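Local coordinates for MsStt7d protein (Micromonas, PDB 4IX4), which binds ADP, and presumably ATP, in the nucleotide site of its kinase domain and probably acts as a protein kinase of the Stt7 family, at the interface of chains A and B. Coordinates in Å, arbitrary orientation; residue numbers count along the deposited sequence, not the author numbering. Chains: chain A/B, MsStt7d protein.

The interface of chains A and B. Residues chain A 30-32, 53; chain B 30-31, 53.
The side-chain nitrogen NZ of B:Lys53 is gripped by backbone carbonyls from both chains. Across the boundary B:Lys53 NZ donates to A:Ser30 O at 2.8 Å. The C=O...N angle there is 152°, with the nitrogen somewhat tilted from the carbonyl plane. Within its own chain B:Lys53 NZ bonds B:Gly31 O at 2.6 Å and also B:Ser30 O, lying well above the plane of each of these carbonyls. Extended beyond CG, the B:Lys53 side chain runs past A:Asn32 in the opposite direction and delivers its amine to the glycine-rich nucleotide-binding loops (P-loops) of both kinase domains, where they meet near the ADP-binding sites.

A:Lys53 plays the related part, but its chain is bent at chi3 (61°), and A:Lys53 NZ turns onto A:Gly31 O at 2.8 Å and, more weakly aligned, onto A:Asn32 O. A:Lys53 NZ also reaches over to the hydroxyl OG of B:Ser30 at 3.1 Å. Cutting A:Lys53 back to an alanine removes NZ, and the A:Gly31 and A:Asn32 carbonyls would probably lose their shared donor and B:Ser30 OG a cross-chain partner. A:Lys53 NZ and B:Lys53 NZ lie 5.0 Å apart; if both are protonated, their like charges are probably offset in part by the surrounding carbonyls.

Because the two chains are copies related by a two-fold axis, the pairing is reciprocal in outline but differs in detail, and the structure alone does not show that this dimer forms in the cell. B:Ser30 OG lies trans to its backbone nitrogen (chi1 178°), which carries the hydroxyl across the boundary, where B:Ser30 OG can donate a hydrogen bond to A:Gly31 O at 2.6 Å.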
ATOM      1  N   SER A  30       4.045  -3.643   5.940  1.00 35.04           N
ATOM      2  CA  SER A  30       3.961  -3.803   4.493  1.00 31.35           C
ATOM      3  C   SER A  30       3.722  -2.437   3.847  1.00 32.96           C
ATOM      4  O   SER A  30       3.875  -2.281   2.640  1.00 34.46           O
ATOM      5  CB  SER A  30       2.876  -4.813   4.093  1.00 29.98           C
ATOM      6  OG  SER A  30       1.589  -4.422   4.542  1.00 31.04           O
ATOM      7  N   GLY A  31       3.365  -1.456   4.673  1.00 30.35           N
ATOM      8  CA  GLY A  31       3.260  -0.069   4.249  1.00 32.58           C
ATOM      9  C   GLY A  31       2.178   0.263   3.238  1.00 32.82           C
ATOM     10  O   GLY A  31       2.465   0.805   2.173  1.00 31.65           O
ATOM     11  N   ASN A  32       0.938  -0.071   3.588  1.00 32.56           N
ATOM     12  CA  ASN A  32      -0.210   0.179   2.726  1.00 32.87           C
ATOM     13  C   ASN A  32      -0.717   1.611   2.848  1.00 32.09           C
ATOM     14  O   ASN A  32      -0.556   2.412   1.927  1.00 30.13           O
ATOM     15  CB  ASN A  32      -1.338  -0.806   3.037  1.00 34.17           C
ATOM     16  CG  ASN A  32      -1.165  -2.133   2.323  1.00 35.13           C
ATOM     17  OD1 ASN A  32      -0.546  -2.203   1.261  1.00 37.37           O
ATOM     18  ND2 ASN A  32      -1.714  -3.193   2.905  1.00 32.64           N
ATOM     19  N   LYS A  53       0.550   7.589   5.254  1.00 17.42           N
ATOM     20  CA  LYS A  53       1.351   7.764   4.045  1.00 18.15           C
ATOM     21  C   LYS A  53       0.923   9.002   3.262  1.00 21.92           C
ATOM     22  O   LYS A  53      -0.256   9.182   2.949  1.00 25.36           O
ATOM     23  CB  LYS A  53       1.264   6.526   3.156  1.00 20.63           C
ATOM     24  CG  LYS A  53       1.989   5.313   3.707  1.00 22.27           C
ATOM     25  CD  LYS A  53       1.790   4.104   2.808  1.00 25.11           C
ATOM     26  CE  LYS A  53       2.344   4.350   1.414  1.00 30.49           C
ATOM     27  NZ  LYS A  53       2.237   3.126   0.555  1.00 32.50           N
TER
ATOM     28  N   SER B  30       8.080   1.834   0.467  1.00 35.17           N
ATOM     29  CA  SER B  30       6.829   1.332   1.026  1.00 38.04           C
ATOM     30  C   SER B  30       6.064   0.515  -0.009  1.00 35.43           C
ATOM     31  O   SER B  30       5.654  -0.615   0.258  1.00 33.68           O
ATOM     32  CB  SER B  30       5.966   2.493   1.526  1.00 42.18           C
ATOM     33  OG  SER B  30       4.729   2.032   2.038  1.00 44.89           O
ATOM     34  N   GLY B  31       5.878   1.091  -1.192  1.00 34.44           N
ATOM     35  CA  GLY B  31       5.246   0.380  -2.285  1.00 35.41           C
ATOM     36  C   GLY B  31       3.733   0.385  -2.222  1.00 35.53           C
ATOM     37  O   GLY B  31       3.136   0.480  -1.149  1.00 37.51           O
ATOM     38  N   LYS B  53       2.531  -7.683  -3.172  1.00 14.40           N
ATOM     39  CA  LYS B  53       2.293  -7.838  -1.734  1.00 14.25           C
ATOM     40  C   LYS B  53       1.255  -8.927  -1.490  1.00 13.89           C
ATOM     41  O   LYS B  53       0.176  -8.914  -2.084  1.00 15.28           O
ATOM     42  CB  LYS B  53       1.823  -6.523  -1.112  1.00 15.00           C
ATOM     43  CG  LYS B  53       2.919  -5.477  -1.026  1.00 15.71           C
ATOM     44  CD  LYS B  53       2.360  -4.149  -0.557  1.00 17.98           C
ATOM     45  CE  LYS B  53       3.431  -3.083  -0.464  1.00 20.21           C
ATOM     46  NZ  LYS B  53       2.885  -1.817   0.113  1.00 22.67           N
TER